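PDB 1DDZ: carbonic anhydrase from Porphyridium purpureum, which probably catalyses the reversible hydration of carbon dioxide to hydrogencarbonate and a proton, as a zinc-dependent beta-class carbonic anhydrase with two homologous halves in one chain. Local coordinates for residues D76-P80 with L315-Q319. Residues are numbered along the deposited sequence; the frame is centred on the assembly and turned at random.
Sequences DSRVP and LAHTQ. With ZN (zinc ion), chain C.
Residues 76-80, an irregular loop between strand 69-74 and helix 81-84, meet residues 315-319, which run from the last residue of helix 311-315 into the loop before strand 323-328; CA atoms come nearest at R78 and L315, 7.0 Å apart. D76 binds zinc through OD2 at 1.9 Å, with C74, H130 and C133 completing the site. S77 follows in an extended conformation (-110/126). R78 (-81/7) directs its CB toward 315-319, and its extended side chain (chi1 m, chi2 and chi3 t) reaches across to the backbone carbonyls of 315-319: CD is 3.4 Å from L315 O, NH1 3.1 Å from A316 O, and NH2 2.8 Å from T318 O, the last at an angle too poor for a hydrogen bond. T318 CG2 lies over one guanidinium face, 3.2 Å from NE. V79 returns to an extended backbone and packs CG2 against L315 CD2 at 3.6 Å; P80 then takes the N-cap position of helix 81-84. This surface contact joins the two homologous halves beside the Cys-Asp-His-Cys zinc site of a beta-carbonic anhydrase.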
ATOM      1  N   ASP A  76      16.380  -7.731  -8.056  1.00 21.39           N
ATOM      2  CA  ASP A  76      17.261  -8.713  -8.724  1.00 29.02           C
ATOM      3  C   ASP A  76      18.412  -8.003  -9.356  1.00 34.42           C
ATOM      4  O   ASP A  76      18.641  -8.176 -10.544  1.00 38.81           O
ATOM      5  CB  ASP A  76      16.564  -9.632  -9.782  1.00 31.82           C
ATOM      6  CG  ASP A  76      15.374  -8.975 -10.444  1.00 34.68           C
ATOM      7  OD1 ASP A  76      14.258  -9.342 -10.056  1.00 42.56           O
ATOM      8  OD2 ASP A  76      15.536  -8.079 -11.323  1.00 31.87           O
ATOM      9  N   SER A  77      19.179  -7.251  -8.583  1.00 37.77           N
ATOM     10  CA  SER A  77      20.298  -6.523  -9.160  1.00 41.20           C
ATOM     11  C   SER A  77      21.677  -7.003  -8.803  1.00 41.21           C
ATOM     12  O   SER A  77      22.034  -7.235  -7.642  1.00 44.01           O
ATOM     13  CB  SER A  77      20.118  -4.998  -8.967  1.00 45.44           C
ATOM     14  OG  SER A  77      19.076  -4.611  -9.880  1.00 45.47           O
ATOM     15  N   ARG A  78      22.427  -7.265  -9.848  1.00 39.84           N
ATOM     16  CA  ARG A  78      23.760  -7.819  -9.722  1.00 40.09           C
ATOM     17  C   ARG A  78      24.846  -6.835  -9.408  1.00 35.91           C
ATOM     18  O   ARG A  78      26.011  -7.205  -9.433  1.00 40.65           O
ATOM     19  CB  ARG A  78      24.145  -8.628 -10.972  1.00 43.89           C
ATOM     20  CG  ARG A  78      23.181  -9.761 -11.266  1.00 48.28           C
ATOM     21  CD  ARG A  78      23.487 -10.402 -12.584  1.00 54.32           C
ATOM     22  NE  ARG A  78      22.904 -11.738 -12.679  1.00 59.42           N
ATOM     23  CZ  ARG A  78      22.888 -12.469 -13.788  1.00 64.68           C
ATOM     24  NH1 ARG A  78      23.418 -11.989 -14.910  1.00 67.05           N
ATOM     25  NH2 ARG A  78      22.375 -13.696 -13.776  1.00 68.90           N
ATOM     26  N   VAL A  79      24.504  -5.588  -9.130  1.00 30.06           N
ATOM     27  CA  VAL A  79      25.525  -4.620  -8.775  1.00 26.75           C
ATOM     28  C   VAL A  79      25.098  -3.638  -7.695  1.00 24.28           C
ATOM     29  O   VAL A  79      24.086  -2.956  -7.829  1.00 25.49           O
ATOM     30  CB  VAL A  79      26.045  -3.819  -9.990  1.00 24.18           C
ATOM     31  CG1 VAL A  79      27.319  -3.073  -9.611  1.00 19.24           C
ATOM     32  CG2 VAL A  79      26.301  -4.737 -11.182  1.00 20.64           C
ATOM     33  N   PRO A  80      25.843  -3.598  -6.578  1.00 23.19           N
ATOM     34  CA  PRO A  80      25.507  -2.666  -5.498  1.00 20.01           C
ATOM     35  C   PRO A  80      25.564  -1.215  -6.002  1.00 17.56           C
ATOM     36  O   PRO A  80      26.476  -0.823  -6.748  1.00 19.34           O
ATOM     37  CB  PRO A  80      26.589  -2.974  -4.444  1.00 17.03           C
ATOM     38  CG  PRO A  80      26.778  -4.448  -4.618  1.00 17.78           C
ATOM     39  CD  PRO A  80      26.879  -4.554  -6.130  1.00 19.38           C
ATOM     40  N   LEU A 315      30.002 -11.383 -14.119  1.00 44.01           N
ATOM     41  CA  LEU A 315      28.902 -10.781 -13.381  1.00 42.84           C
ATOM     42  C   LEU A 315      27.593 -11.148 -14.070  1.00 41.54           C
ATOM     43  O   LEU A 315      26.592 -11.416 -13.413  1.00 43.78           O
ATOM     44  CB  LEU A 315      29.063  -9.268 -13.415  1.00 46.43           C
ATOM     45  CG  LEU A 315      28.589  -8.441 -12.234  1.00 47.80           C
ATOM     46  CD1 LEU A 315      29.420  -8.777 -10.999  1.00 50.49           C
ATOM     47  CD2 LEU A 315      28.741  -6.979 -12.595  1.00 49.84           C
ATOM     48  N   ALA A 316      27.620 -11.180 -15.399  1.00 39.61           N
ATOM     49  CA  ALA A 316      26.449 -11.506 -16.207  1.00 42.23           C
ATOM     50  C   ALA A 316      26.125 -13.000 -16.309  1.00 46.09           C
ATOM     51  O   ALA A 316      25.170 -13.390 -16.990  1.00 48.77           O
ATOM     52  CB  ALA A 316      26.608 -10.927 -17.593  1.00 39.85           C
ATOM     53  N   HIS A 317      26.898 -13.838 -15.631  1.00 49.11           N
ATOM     54  CA  HIS A 317      26.683 -15.280 -15.675  1.00 51.94           C
ATOM     55  C   HIS A 317      26.183 -15.850 -14.359  1.00 53.96           C
ATOM     56  O   HIS A 317      25.551 -16.914 -14.358  1.00 55.80           O
ATOM     57  CB  HIS A 317      27.973 -16.008 -16.070  1.00 53.31           C
ATOM     58  CG  HIS A 317      28.372 -15.817 -17.498  1.00 54.60           C
ATOM     59  ND1 HIS A 317      27.453 -15.730 -18.528  1.00 55.19           N
ATOM     60  CD2 HIS A 317      29.591 -15.716 -18.080  1.00 55.31           C
ATOM     61  CE1 HIS A 317      28.092 -15.588 -19.674  1.00 56.95           C
ATOM     62  NE2 HIS A 317      29.390 -15.576 -19.429  1.00 57.08           N
ATOM     63  N   THR A 318      26.462 -15.149 -13.254  1.00 55.45           N
ATOM     64  CA  THR A 318      26.067 -15.591 -11.909  1.00 52.98           C
ATOM     65  C   THR A 318      24.680 -16.253 -11.852  1.00 54.51           C
ATOM     66  O   THR A 318      23.696 -15.764 -12.418  1.00 54.99           O
ATOM     67  CB  THR A 318      26.198 -14.460 -10.853  1.00 48.84           C
ATOM     68  OG1 THR A 318      25.809 -14.947  -9.562  1.00 49.23           O
ATOM     69  CG2 THR A 318      25.347 -13.290 -11.226  1.00 42.55           C
ATOM     70  N   GLN A 319      24.639 -17.415 -11.207  1.00 56.64           N
ATOM     71  CA  GLN A 319      23.412 -18.194 -11.085  1.00 56.46           C
ATOM     72  C   GLN A 319      22.319 -17.534 -10.247  1.00 51.30           C
ATOM     73  O   GLN A 319      22.606 -16.657  -9.433  1.00 51.05           O
ATOM     74  CB  GLN A 319      23.733 -19.599 -10.540  1.00 62.71           C
ATOM     75  CG  GLN A 319      24.375 -19.644  -9.140  1.00 69.46           C
ATOM     76  CD  GLN A 319      24.641 -21.073  -8.630  1.00 74.76           C
ATOM     77  OE1 GLN A 319      24.971 -21.269  -7.453  1.00 77.67           O
ATOM     78  NE2 GLN A 319      24.506 -22.067  -9.510  1.00 75.77           N
TER
HETATM   79 ZN    ZN C   1      14.911  -6.548 -12.208  1.00 28.56          ZN